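Local coordinates for PA14 domain-containing protein (Clostridium clariflavum, PDB 6QDI), which probably senses plant biomass outside the cell as part of an RsgI-like anti-sigma factor, through a tandem pair of calcium-binding PA14 domains that recognise sugars, at residues T62-R67 with T128-V133; G70-L73 with K78-I81; L262-T267 with G271-E276; D10-T15 with F111-N116; V215-Y220 with I282-V287. All coordinates share one frame; numbering follows the deposited sequence. Where two conformers were deposited one is given.

Contact 1 (T62-R67 with T128-V133); sequences TFYISR and TVRSIV
Y64 and R130 carry this contact: the guanidinium of R130 lies flat on one face of the Y64 ring, with the two planes 16° apart and their centres separated by 3.9 Å. The overlap is a cation-pi stack, since R130 CZ sits 3.8 Å from the centroid of the Y64 ring and only 22° off its normal. R130 NH1 sits over the CD2-CE2 side of the Y64 ring, 3.4 Å from each atom, whereas R130 CD lies over the same face as a CH-pi donor, 4.1 Å from the Y64 centroid. The aliphatic stem reaches this far because R130 is extended throughout, starting with CG anti to the backbone N (chi1 177°). The opposite face of the Y64 ring is covered by CG2 of T62, two residues earlier on the strand. Deeper in the domain, V133 CG2 meets F63 CE2 at 4.3 Å, approaching the ring obliquely. Both polar ends are positioned from strand 117-125: R130 NH2 forms a salt bridge with E122, and the Y64 hydroxyl is hydrogen-bonded to S124. The corner at R130 is thereby tied to one of the two sheets of the first PA14 domain, the one holding strands 59-68 and 117-125. With no hydrogen bond linking the two segments, cohesion rests on dispersion and on a cationic plane whose charge the carboxylate of E122 probably helps to balance.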
# COMPACT_ATOMS: atom_id res chain seq x y z
N THR A 62 10.48 -14.44 -24.31
CA THR A 62 9.24 -13.68 -24.18
C THR A 62 8.67 -13.93 -22.80
O THR A 62 8.63 -15.09 -22.36
CB THR A 62 8.21 -14.10 -25.23
OG1 THR A 62 8.78 -13.90 -26.53
CG2 THR A 62 6.94 -13.26 -25.13
N PHE A 63 8.31 -12.84 -22.10
CA PHE A 63 7.59 -12.91 -20.84
C PHE A 63 6.15 -12.52 -21.08
O PHE A 63 5.90 -11.53 -21.81
CB PHE A 63 8.25 -12.01 -19.78
CG PHE A 63 9.60 -12.55 -19.35
CD1 PHE A 63 10.77 -12.22 -20.05
CD2 PHE A 63 9.70 -13.43 -18.30
CE1 PHE A 63 11.97 -12.79 -19.71
CE2 PHE A 63 10.90 -13.96 -17.94
CZ PHE A 63 12.05 -13.64 -18.62
N TYR A 64 5.22 -13.29 -20.52
CA TYR A 64 3.81 -13.06 -20.67
C TYR A 64 3.23 -12.77 -19.30
O TYR A 64 3.49 -13.52 -18.34
CB TYR A 64 3.08 -14.29 -21.23
CG TYR A 64 3.70 -14.90 -22.47
CD1 TYR A 64 4.80 -15.72 -22.38
CD2 TYR A 64 3.15 -14.68 -23.71
CE1 TYR A 64 5.35 -16.33 -23.51
CE2 TYR A 64 3.69 -15.28 -24.86
CZ TYR A 64 4.81 -16.05 -24.75
OH TYR A 64 5.32 -16.62 -25.90
N ILE A 65 2.38 -11.75 -19.23
CA ILE A 65 1.65 -11.45 -18.04
C ILE A 65 0.15 -11.46 -18.31
O ILE A 65 -0.31 -10.88 -19.27
CB ILE A 65 2.12 -10.13 -17.44
CG1 ILE A 65 3.53 -10.35 -16.82
CG2 ILE A 65 1.20 -9.68 -16.31
CD1 ILE A 65 4.21 -9.27 -16.05
N SER A 66 -0.57 -12.13 -17.42
CA SER A 66 -2.03 -12.00 -17.26
C SER A 66 -2.24 -11.22 -15.97
O SER A 66 -1.62 -11.58 -14.95
CB SER A 66 -2.66 -13.39 -17.16
OG SER A 66 -2.31 -14.22 -18.24
N ARG A 67 -3.06 -10.17 -16.00
CA ARG A 67 -3.12 -9.25 -14.87
C ARG A 67 -4.52 -8.70 -14.66
O ARG A 67 -5.23 -8.32 -15.61
CB ARG A 67 -2.16 -8.07 -15.08
CG ARG A 67 -2.52 -7.18 -16.27
CD ARG A 67 -1.56 -6.07 -16.56
NE ARG A 67 -2.03 -5.23 -17.64
CZ ARG A 67 -2.81 -4.18 -17.53
NH1 ARG A 67 -3.10 -3.47 -18.61
NH2 ARG A 67 -3.27 -3.79 -16.33
N THR A 128 12.31 -23.09 -24.86
CA THR A 128 11.47 -23.11 -23.65
C THR A 128 10.01 -23.09 -24.07
O THR A 128 9.50 -22.04 -24.53
CB THR A 128 11.73 -21.90 -22.76
OG1 THR A 128 13.14 -21.80 -22.50
CG2 THR A 128 10.97 -22.00 -21.43
N VAL A 129 9.32 -24.22 -23.91
CA VAL A 129 7.89 -24.25 -24.17
C VAL A 129 7.21 -23.30 -23.17
O VAL A 129 7.55 -23.26 -21.99
CB VAL A 129 7.36 -25.69 -24.04
CG1 VAL A 129 5.84 -25.72 -24.15
CG2 VAL A 129 8.00 -26.59 -25.10
N ARG A 130 6.23 -22.57 -23.67
CA ARG A 130 5.55 -21.58 -22.83
C ARG A 130 5.05 -22.23 -21.56
O ARG A 130 4.39 -23.27 -21.57
CB ARG A 130 4.41 -20.98 -23.55
CG ARG A 130 3.62 -19.99 -22.71
CD ARG A 130 2.61 -19.25 -23.51
NE ARG A 130 1.78 -18.41 -22.64
CZ ARG A 130 0.99 -17.44 -23.06
NH1 ARG A 130 0.85 -17.15 -24.35
NH2 ARG A 130 0.29 -16.74 -22.19
N SER A 131 5.37 -21.59 -20.45
CA SER A 131 5.08 -22.14 -19.13
C SER A 131 5.15 -21.04 -18.09
O SER A 131 5.83 -20.03 -18.30
CB SER A 131 6.11 -23.22 -18.76
OG SER A 131 7.42 -22.70 -18.70
N ILE A 132 4.53 -21.26 -16.94
CA ILE A 132 4.78 -20.46 -15.77
C ILE A 132 6.29 -20.48 -15.53
O ILE A 132 6.95 -21.51 -15.60
CB ILE A 132 4.01 -21.01 -14.56
CG1 ILE A 132 2.51 -20.81 -14.78
CG2 ILE A 132 4.48 -20.35 -13.25
CD1 ILE A 132 2.11 -19.36 -14.70
N VAL A 133 6.87 -19.33 -15.19
CA VAL A 133 8.30 -19.30 -14.87
C VAL A 133 8.48 -20.15 -13.61
O VAL A 133 7.84 -19.87 -12.59
CB VAL A 133 8.84 -17.89 -14.65
CG1 VAL A 133 10.32 -18.00 -14.32
CG2 VAL A 133 8.65 -17.05 -15.89

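Contact 2 (G70-L73 with K78-I81); sequences GVRL and KLII
L73 and I81 form an antiparallel, hydrogen-bonded pair in the beta hairpin made by strands 71-75 and 78-83, and the addition of I80 opposite L73 makes it a classic beta bulge in the first PA14 domain. The CA atoms of L73 and I81 are 5.0 Å apart, while the axes of the short strands 71-73 and 78-81 run at 134°, well short of exact antiparallelism.

Backbone hydrogen bonds define the bulge. L73 N donates to I81 O over 2.9 Å, lying in the carbonyl plane. In return L73 O accepts twice: from I80 N at 2.9 Å, almost in line with its C=O bond, and weakly from I81 N at 3.3 Å. A CA-H...O contact adds to the ladder, with R72 CA 3.2 Å from I81 O.

Apolar contacts gather on the buried face. L73 CD2 touches I80 CD1 and I81 CD1; the L73 side chain runs beside that of I80, pointing the same way, and crosses that of I81 at a slant. I80 can join because its CG1 lies between the backbone N and the carbonyl carbon (chi1 63°). This face packs on strand 59-68, where F63 meets L73 and I80, and I65 meets I81.

Charge and a second apolar patch occupy the other face. The guanidinium of R72 is salt-bridged to D82, further along the same hairpin. Its stem lies near L79, whose methyl CD1 approaches R72 CB at 3.9 Å and also comes within 3.5 Å of L73 O.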
# COMPACT_ATOMS: atom_id res chain seq x y z
N GLY A 70 -2.91 -3.65 -12.37
CA GLY A 70 -1.69 -3.18 -13.03
C GLY A 70 -0.47 -4.03 -12.75
O GLY A 70 -0.34 -4.64 -11.69
N VAL A 71 0.46 -4.04 -13.71
CA VAL A 71 1.76 -4.69 -13.57
C VAL A 71 2.85 -3.86 -14.20
O VAL A 71 2.65 -3.24 -15.27
CB VAL A 71 1.76 -6.11 -14.18
CG1 VAL A 71 3.17 -6.66 -14.47
CG2 VAL A 71 0.93 -7.05 -13.35
N ARG A 72 4.03 -3.89 -13.58
CA ARG A 72 5.29 -3.50 -14.21
C ARG A 72 6.26 -4.65 -14.00
O ARG A 72 6.40 -5.15 -12.90
CB ARG A 72 5.87 -2.20 -13.62
CG ARG A 72 5.08 -0.95 -14.01
CD ARG A 72 5.81 0.34 -13.81
NE ARG A 72 5.06 1.52 -14.31
CZ ARG A 72 4.47 2.44 -13.54
NH1 ARG A 72 4.44 2.31 -12.18
NH2 ARG A 72 3.86 3.49 -14.13
N LEU A 73 6.98 -5.02 -15.08
CA LEU A 73 7.98 -6.09 -15.03
C LEU A 73 9.32 -5.60 -15.54
O LEU A 73 9.38 -5.15 -16.67
CB LEU A 73 7.57 -7.29 -15.85
CG LEU A 73 8.60 -8.45 -15.95
CD1 LEU A 73 8.79 -9.14 -14.62
CD2 LEU A 73 8.16 -9.45 -17.00
N LYS A 78 15.65 -3.80 -17.01
CA LYS A 78 15.00 -3.19 -18.12
C LYS A 78 13.49 -3.38 -17.91
O LYS A 78 13.03 -4.52 -17.72
CB LYS A 78 15.43 -3.81 -19.43
CG LYS A 78 14.77 -3.14 -20.63
CD LYS A 78 15.30 -3.63 -21.99
CE LYS A 78 16.60 -2.99 -22.41
NZ LYS A 78 16.56 -1.50 -22.64
N LEU A 79 12.71 -2.29 -17.99
CA LEU A 79 11.26 -2.37 -17.86
C LEU A 79 10.71 -2.87 -19.18
O LEU A 79 10.64 -2.13 -20.15
CB LEU A 79 10.73 -0.98 -17.51
CG LEU A 79 9.23 -0.82 -17.31
CD1 LEU A 79 8.67 -1.78 -16.27
CD2 LEU A 79 8.91 0.62 -16.94
N ILE A 80 10.27 -4.12 -19.22
CA ILE A 80 9.83 -4.74 -20.48
C ILE A 80 8.32 -4.87 -20.58
O ILE A 80 7.84 -5.05 -21.67
CB ILE A 80 10.51 -6.10 -20.73
CG1 ILE A 80 10.16 -7.15 -19.68
CG2 ILE A 80 12.00 -5.92 -20.90
CD1 ILE A 80 10.55 -8.56 -20.09
N ILE A 81 7.58 -4.78 -19.47
CA ILE A 81 6.13 -4.69 -19.50
C ILE A 81 5.75 -3.54 -18.57
O ILE A 81 6.01 -3.61 -17.37
CB ILE A 81 5.42 -6.00 -19.08
CG1 ILE A 81 5.77 -7.14 -20.03
CG2 ILE A 81 3.92 -5.79 -19.03
CD1 ILE A 81 5.25 -8.50 -19.63

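Contact 3 (L262-T267 with G271-E276); sequences LLYRNT and GSIRLE. With CA (calcium ion), chain E.
Strands 262-266 and 271-276 run at 159° to one another with axes 7.1 Å apart at their closest, facing each other through side chains and without a clear hydrogen bond between them. They belong to the two different sheets of the second PA14 domain, a beta sandwich, and the short loop joining them crosses from one sheet to the other beside a calcium ion. Y264 and I273 fill the interface, their side chains sliding past each other in opposite directions. I273 CG2 sits over one face of the Y264 ring as a CH-pi contact, 4.0 Å from the centroid and 17° off the normal, and I273 CB approaches Y264 CD1 to 3.5 Å. With CG anti to the backbone N (chi1 165°), the ring of Y264 reaches toward the loop end, where Y264 OH lies 3.3 Å from G271 CA and is hydrogen-bonded to the backbone O of D221. Farther from the metal, L262 CD2 meets L275 CB, and W202 of strand 198-207 packs against L262, Y264 and I273. D221, D222, G268 and A270 complete the protein part of the calcium site. The N266 amide has a further polar partner in L269 of the joining loop, and its OD1 binds the calcium ion at 2.4 Å.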
# COMPACT_ATOMS: atom_id res chain seq x y z
N LEU A 262 -9.44 12.95 13.42
CA LEU A 262 -9.15 13.11 12.00
C LEU A 262 -10.37 12.62 11.25
O LEU A 262 -10.77 11.45 11.38
CB LEU A 262 -7.89 12.35 11.61
CG LEU A 262 -7.53 12.34 10.14
CD1 LEU A 262 -7.27 13.69 9.58
CD2 LEU A 262 -6.35 11.43 9.91
N LEU A 263 -10.99 13.52 10.50
CA LEU A 263 -12.17 13.21 9.69
C LEU A 263 -11.75 13.19 8.23
O LEU A 263 -10.96 14.02 7.80
CB LEU A 263 -13.27 14.28 9.88
CG LEU A 263 -13.84 14.51 11.28
CD1 LEU A 263 -13.93 13.24 12.11
CD2 LEU A 263 -13.08 15.55 12.09
N TYR A 264 -12.29 12.22 7.49
CA TYR A 264 -11.89 12.00 6.11
C TYR A 264 -13.10 11.65 5.27
O TYR A 264 -13.99 10.94 5.74
CB TYR A 264 -10.86 10.83 6.08
CG TYR A 264 -10.70 10.32 4.67
CD1 TYR A 264 -10.04 11.07 3.70
CD2 TYR A 264 -11.39 9.21 4.27
CE1 TYR A 264 -10.08 10.70 2.38
CE2 TYR A 264 -11.45 8.86 2.94
CZ TYR A 264 -10.80 9.62 2.00
OH TYR A 264 -10.89 9.23 0.66
N ARG A 265 -13.10 12.07 3.99
CA ARG A 265 -14.13 11.62 3.08
C ARG A 265 -13.60 11.44 1.66
O ARG A 265 -12.70 12.17 1.20
CB ARG A 265 -15.30 12.60 3.04
CG ARG A 265 -14.96 13.91 2.40
CD ARG A 265 -15.82 15.05 2.81
NE ARG A 265 -17.23 14.81 2.70
CZ ARG A 265 -18.12 15.79 2.62
NH1 ARG A 265 -17.75 17.05 2.55
NH2 ARG A 265 -19.40 15.48 2.59
N ASN A 266 -14.22 10.48 0.99
CA ASN A 266 -14.17 10.38 -0.48
C ASN A 266 -15.56 10.75 -0.97
O ASN A 266 -16.55 10.21 -0.49
CB ASN A 266 -13.82 8.97 -0.94
CG ASN A 266 -13.49 8.91 -2.43
OD1 ASN A 266 -13.47 9.94 -3.11
ND2 ASN A 266 -13.23 7.73 -2.95
N THR A 267 -15.63 11.65 -1.94
CA THR A 267 -16.89 12.05 -2.54
C THR A 267 -17.04 11.59 -4.00
O THR A 267 -18.06 11.87 -4.62
CB THR A 267 -17.15 13.57 -2.43
OG1 THR A 267 -16.13 14.28 -3.14
CG2 THR A 267 -17.23 14.03 -0.98
N GLY A 271 -9.74 7.53 -3.55
CA GLY A 271 -9.70 7.94 -2.14
C GLY A 271 -8.39 7.57 -1.50
O GLY A 271 -7.87 6.46 -1.71
N SER A 272 -7.86 8.49 -0.69
CA SER A 272 -6.58 8.27 -0.00
C SER A 272 -6.47 9.27 1.13
O SER A 272 -7.06 10.36 1.07
CB SER A 272 -5.39 8.39 -0.99
OG SER A 272 -5.38 9.68 -1.61
N ILE A 273 -5.71 8.89 2.16
CA ILE A 273 -5.49 9.77 3.30
C ILE A 273 -4.26 9.26 4.04
O ILE A 273 -4.15 8.07 4.34
CB ILE A 273 -6.74 9.88 4.22
CG1 ILE A 273 -6.48 10.66 5.45
CG2 ILE A 273 -7.25 8.53 4.66
CD1 ILE A 273 -6.62 12.11 5.34
N ARG A 274 -3.35 10.17 4.37
CA ARG A 274 -2.20 9.86 5.18
C ARG A 274 -2.04 10.94 6.25
O ARG A 274 -2.19 12.14 5.98
CB ARG A 274 -0.95 9.83 4.33
CG ARG A 274 -1.05 9.02 3.08
NE ARG A 274 -1.46 7.77 1.12
CZ ARG A 274 -0.65 6.92 0.52
NH1 ARG A 274 -0.09 5.89 1.16
NH2 ARG A 274 -0.49 6.97 -0.82
N LEU A 275 -1.70 10.47 7.45
CA LEU A 275 -1.32 11.36 8.58
C LEU A 275 0.18 11.18 8.81
O LEU A 275 0.64 10.11 9.20
CB LEU A 275 -2.11 11.03 9.85
CG LEU A 275 -1.75 11.87 11.06
CD1 LEU A 275 -2.09 13.34 10.88
CD2 LEU A 275 -2.40 11.34 12.32
N GLU A 276 0.91 12.27 8.57
CA GLU A 276 2.36 12.30 8.72
C GLU A 276 2.77 13.37 9.71
O GLU A 276 1.98 14.27 10.05
CB GLU A 276 3.02 12.59 7.37
CG GLU A 276 2.83 11.52 6.30
CD GLU A 276 3.49 11.93 4.99
OE1 GLU A 276 3.10 12.98 4.47
OE2 GLU A 276 4.47 11.29 4.58
CA CA E . -12.04 11.34 -4.48

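Contact 4 (D10-T15 with F111-N116); sequences DNIDLT and FNNTGN. With CA (calcium ion), chain D; CA (calcium ion), chain G.
The contact links two calcium-binding elements of the first PA14 domain, the loop 10-15 and the end of strand 104-113, through I12 and F111. I12 O lies 3.2 Å from F111 CB and reaches the F111 ring obliquely, an approach to carbon and not a hydrogen bond. The branch methyl I12 CG2 turns to the strand backbone, resting 3.5 Å from N112 O and touching N113 CA and CB more loosely. In F111 the ring stands between the backbone N and the carbonyl carbon (chi1 74°), beside the I12 carbonyl.

Earlier in the loop, D10 O binds one calcium ion at 2.4 Å, together with three waters; one of them donates to D10 OD1 and another to N11 OD1. D42 and S44 also bind this ion. N11 is itself fixed by ND2, which donates to T15 OG1 at 2.9 Å, nearly in the amide plane, and T15 OG1 in turn donates to D13 OD1. The second ion takes N112 OD1, T114 O at 2.3 Å and N116 O, with D68 and N69 supplying further ligands. N112 ND2 holds the turn by donating to G115 O at 173°, so both ends of one amide organise the site.

In the fold, S44 of strand 44-53 packs on I12, while S46 and Y45 of the same strand pack on F111 and N112. The D10-T15 loop also reaches the second PA14 domain, where D13 is salt-bridged to R274 of strand 271-279.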
# COMPACT_ATOMS: atom_id res chain seq x y z
N ASP A 10 -0.81 -2.90 1.86
CA ASP A 10 -2.23 -2.77 2.15
C ASP A 10 -2.94 -1.77 1.26
O ASP A 10 -4.14 -1.62 1.38
CB ASP A 10 -2.45 -2.35 3.62
CG ASP A 10 -3.36 -3.29 4.43
OD1 ASP A 10 -3.78 -4.31 3.97
OD2 ASP A 10 -3.50 -3.06 5.69
N ASN A 11 -2.22 -1.04 0.41
CA ASN A 11 -2.79 -0.02 -0.47
C ASN A 11 -2.54 -0.39 -1.93
O ASN A 11 -1.77 -1.31 -2.23
CB ASN A 11 -2.15 1.34 -0.16
CG ASN A 11 -2.49 1.80 1.23
OD1 ASN A 11 -3.62 1.63 1.69
ND2 ASN A 11 -1.55 2.47 1.87
N ILE A 12 -3.12 0.37 -2.86
CA ILE A 12 -2.93 0.10 -4.31
C ILE A 12 -1.57 0.51 -4.84
O ILE A 12 -1.24 0.16 -5.97
CB ILE A 12 -4.00 0.77 -5.18
CG1 ILE A 12 -3.95 2.30 -5.13
CG2 ILE A 12 -5.40 0.26 -4.80
CD1 ILE A 12 -4.59 2.96 -6.32
N ASP A 13 -0.78 1.24 -4.06
CA ASP A 13 0.38 1.99 -4.57
C ASP A 13 1.67 1.60 -3.87
O ASP A 13 2.56 2.45 -3.72
CB ASP A 13 0.11 3.49 -4.42
CG ASP A 13 -0.02 3.95 -2.97
OD1 ASP A 13 -0.16 3.06 -2.09
OD2 ASP A 13 -0.00 5.18 -2.76
N LEU A 14 1.78 0.36 -3.41
CA LEU A 14 3.06 -0.13 -2.85
C LEU A 14 3.44 0.67 -1.61
O LEU A 14 4.63 0.91 -1.35
CB LEU A 14 4.16 -0.19 -3.91
CG LEU A 14 3.79 -1.00 -5.15
CD1 LEU A 14 4.75 -0.65 -6.28
CD2 LEU A 14 3.76 -2.48 -4.87
N THR A 15 2.43 1.06 -0.83
CA THR A 15 2.62 1.68 0.45
C THR A 15 1.85 0.88 1.52
O THR A 15 0.87 0.20 1.25
CB THR A 15 2.20 3.14 0.48
OG1 THR A 15 0.79 3.27 0.35
CG2 THR A 15 2.95 3.96 -0.54
N PHE A 111 -0.80 -4.38 -8.75
CA PHE A 111 -1.86 -3.92 -7.88
C PHE A 111 -3.21 -4.45 -8.24
O PHE A 111 -3.51 -4.68 -9.43
CB PHE A 111 -1.90 -2.37 -7.73
CG PHE A 111 -2.43 -1.61 -8.93
CD1 PHE A 111 -3.79 -1.33 -9.05
CD2 PHE A 111 -1.59 -1.12 -9.91
CE1 PHE A 111 -4.28 -0.59 -10.10
CE2 PHE A 111 -2.08 -0.37 -10.96
CZ PHE A 111 -3.42 -0.10 -11.08
N ASN A 112 -4.08 -4.55 -7.23
CA ASN A 112 -5.51 -4.75 -7.39
C ASN A 112 -6.22 -3.51 -6.92
O ASN A 112 -6.02 -3.07 -5.78
CB ASN A 112 -6.03 -5.96 -6.66
CG ASN A 112 -7.45 -6.29 -7.06
OD1 ASN A 112 -7.86 -5.89 -8.14
ND2 ASN A 112 -8.21 -7.02 -6.23
N ASN A 113 -7.10 -2.95 -7.77
CA ASN A 113 -7.91 -1.78 -7.43
C ASN A 113 -9.39 -2.15 -7.62
O ASN A 113 -10.00 -1.75 -8.61
CB ASN A 113 -7.52 -0.61 -8.31
CG ASN A 113 -8.26 0.66 -7.97
OD1 ASN A 113 -8.94 0.79 -6.98
ND2 ASN A 113 -8.09 1.63 -8.80
N THR A 114 -9.90 -2.90 -6.64
CA THR A 114 -11.27 -3.46 -6.56
C THR A 114 -11.46 -4.69 -7.43
O THR A 114 -10.75 -4.92 -8.42
CB THR A 114 -12.41 -2.46 -6.84
OG1 THR A 114 -12.57 -2.20 -8.24
CG2 THR A 114 -12.22 -1.18 -6.06
N GLY A 115 -12.44 -5.49 -7.05
CA GLY A 115 -12.82 -6.65 -7.82
C GLY A 115 -11.80 -7.76 -7.75
O GLY A 115 -11.00 -7.86 -6.81
N ASN A 116 -11.85 -8.61 -8.75
CA ASN A 116 -10.95 -9.73 -8.86
C ASN A 116 -9.50 -9.21 -8.88
O ASN A 116 -9.21 -8.13 -9.40
CB ASN A 116 -11.21 -10.48 -10.17
CG ASN A 116 -10.75 -11.95 -10.15
OD1 ASN A 116 -10.11 -12.43 -9.21
ND2 ASN A 116 -11.06 -12.65 -11.24
CA CA D . -9.32 -5.84 -9.98
CA CA G . -6.50 -1.98 1.16
O HOH W 1 -5.79 -4.08 2.00
O HOH W 2 -6.06 0.44 1.01
O HOH W 3 -6.29 -1.33 3.55

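Contact 5 (V215-Y220 with I282-V287); sequences VFYVSY and IERSVV
R284 and Y217 make the tight part of this contact, the guanidinium lying flat on the ring with planes only 8° apart and centres 4.2 Å apart. The stem is better centred than the charge: R284 CD is 3.8 Å from the Y217 centroid and 6° off the normal, a CH-pi contact over the middle of the face, whereas CZ is displaced 32° from that normal, so the cation-pi term is off-centre. Beyond the ring's middle, R284 CZ and NH1 both lie 3.6 Å from Y217 CD2. Such reach follows from a fully extended arginine whose CG lies anti to the backbone N.

The looser part lies at the rim of the guanidinium. S219 OG is near the guanidinium plane, 3.5 Å from R284 NH2, with no hydrogen bond between them; the serine hydroxyl is instead hydrogen-bonded to T244. R284 itself is exposed at the domain surface, yet its NE is salt-bridged to E276, which probably moderates the charge and fixes the turn of the plane. The Y217 hydroxyl is likewise engaged elsewhere, by E278. Across the corner, S285 OG donates to E283 O at 2.7 Å, bridging the bend at R284 from within its own segment.

Strand 212-220 is the partner of both 271-279 and 242-252 in one antiparallel sheet of the second PA14 domain. Strand 271-279 supplies E276 and E278 and pairs with 285-286 as well, while W277 from that strand packs against F216, I282 and V287.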
# COMPACT_ATOMS: atom_id res chain seq x y z
N VAL A 215 5.40 19.26 13.19
CA VAL A 215 4.38 19.67 12.21
C VAL A 215 3.65 18.41 11.77
O VAL A 215 4.28 17.41 11.50
CB VAL A 215 5.06 20.36 10.99
CG1 VAL A 215 4.06 20.61 9.88
CG2 VAL A 215 5.69 21.68 11.43
N PHE A 216 2.32 18.50 11.70
CA PHE A 216 1.51 17.41 11.16
C PHE A 216 1.08 17.74 9.73
O PHE A 216 0.71 18.89 9.43
CB PHE A 216 0.28 17.18 12.02
CG PHE A 216 0.62 16.77 13.40
CD1 PHE A 216 0.83 15.43 13.69
CD2 PHE A 216 0.70 17.66 14.43
CE1 PHE A 216 1.14 15.00 14.96
CE2 PHE A 216 1.04 17.25 15.70
CZ PHE A 216 1.28 15.91 15.97
N TYR A 217 1.12 16.73 8.89
CA TYR A 217 0.72 16.83 7.48
C TYR A 217 -0.41 15.85 7.24
O TYR A 217 -0.32 14.66 7.57
CB TYR A 217 1.86 16.47 6.55
CG TYR A 217 3.09 17.35 6.66
CD1 TYR A 217 4.06 17.18 7.63
CD2 TYR A 217 3.27 18.38 5.75
CE1 TYR A 217 5.17 18.04 7.68
CE2 TYR A 217 4.37 19.21 5.80
CZ TYR A 217 5.31 19.02 6.77
OH TYR A 217 6.42 19.84 6.88
N VAL A 218 -1.46 16.33 6.60
CA VAL A 218 -2.55 15.46 6.16
C VAL A 218 -2.63 15.56 4.65
O VAL A 218 -2.88 16.65 4.10
CB VAL A 218 -3.88 15.87 6.79
CG1 VAL A 218 -5.02 15.02 6.29
CG2 VAL A 218 -3.79 15.74 8.29
N SER A 219 -2.43 14.44 3.98
CA SER A 219 -2.59 14.36 2.51
C SER A 219 -3.88 13.61 2.25
O SER A 219 -4.09 12.57 2.82
CB SER A 219 -1.42 13.61 1.92
OG SER A 219 -0.20 14.24 2.20
N TYR A 220 -4.75 14.15 1.41
CA TYR A 220 -6.13 13.65 1.29
C TYR A 220 -6.62 13.71 -0.15
O TYR A 220 -6.25 14.61 -0.93
CB TYR A 220 -7.11 14.45 2.21
CG TYR A 220 -7.08 15.94 1.97
CD1 TYR A 220 -6.19 16.76 2.62
CD2 TYR A 220 -7.93 16.56 1.04
CE1 TYR A 220 -6.09 18.12 2.35
CE2 TYR A 220 -7.85 17.93 0.81
CZ TYR A 220 -6.92 18.70 1.43
OH TYR A 220 -6.79 20.05 1.21
N ILE A 282 12.96 13.29 13.23
CA ILE A 282 11.89 12.61 12.53
C ILE A 282 11.71 13.39 11.22
O ILE A 282 11.13 14.49 11.19
CB ILE A 282 10.58 12.58 13.33
CG1 ILE A 282 10.75 11.90 14.67
CG2 ILE A 282 9.47 11.92 12.50
CD1 ILE A 282 9.59 12.13 15.60
N GLU A 283 12.15 12.79 10.12
CA GLU A 283 11.88 13.31 8.79
C GLU A 283 10.38 13.08 8.48
O GLU A 283 9.77 12.20 9.05
CB GLU A 283 12.73 12.56 7.74
CG GLU A 283 14.22 12.40 8.00
CD GLU A 283 14.94 13.69 7.96
OE1 GLU A 283 14.56 14.57 7.16
OE2 GLU A 283 15.91 13.83 8.73
N ARG A 284 9.80 13.89 7.59
CA ARG A 284 8.40 13.75 7.26
C ARG A 284 8.07 12.30 6.93
O ARG A 284 8.65 11.70 6.03
CB ARG A 284 8.02 14.66 6.10
CG ARG A 284 6.55 14.56 5.75
CD ARG A 284 6.15 15.57 4.70
NE ARG A 284 4.83 15.23 4.17
CZ ARG A 284 4.22 15.94 3.22
NH1 ARG A 284 4.78 17.05 2.72
NH2 ARG A 284 3.03 15.55 2.79
N SER A 285 7.09 11.75 7.67
CA SER A 285 6.85 10.31 7.65
C SER A 285 5.53 10.01 8.33
O SER A 285 5.04 10.82 9.12
CB SER A 285 7.99 9.55 8.36
OG SER A 285 8.24 10.07 9.65
N VAL A 286 4.94 8.86 8.02
CA VAL A 286 3.67 8.45 8.60
C VAL A 286 3.83 8.39 10.10
O VAL A 286 4.80 7.81 10.63
CB VAL A 286 3.30 7.08 7.99
CG1 VAL A 286 2.18 6.40 8.74
CG2 VAL A 286 2.99 7.21 6.51
N VAL A 287 2.86 8.97 10.81
CA VAL A 287 2.88 8.87 12.27
C VAL A 287 2.75 7.40 12.65
O VAL A 287 1.82 6.73 12.21
CB VAL A 287 1.76 9.70 12.91
CG1 VAL A 287 1.84 9.61 14.43
CG2 VAL A 287 1.85 11.15 12.49

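How the contacts relate
Contacts 1, 2 and 4 belong to the first PA14 domain, contacts 3 and 5 to the second, and along the chain the first three close before the others open. Contact 2 is nested within the loops closed by contacts 1 and 4; its centre lies about 13 Å from that of contact 1, where F63 CD1 meets I80 CD1 at 3.7 Å, and about 16 Å from the centre of contact 4, with which it shares a sheet. Contacts 3 and 5, with centres also about 13 Å apart, meet through strand 271-279. The domains join between contacts 3 and 4: R274 NH1 lies 2.9 Å from T15 OG1, a probable hydrogen bond, at the 10-15 loop, whose D10 binds calcium, consistent with a fixed relative orientation of the tandem.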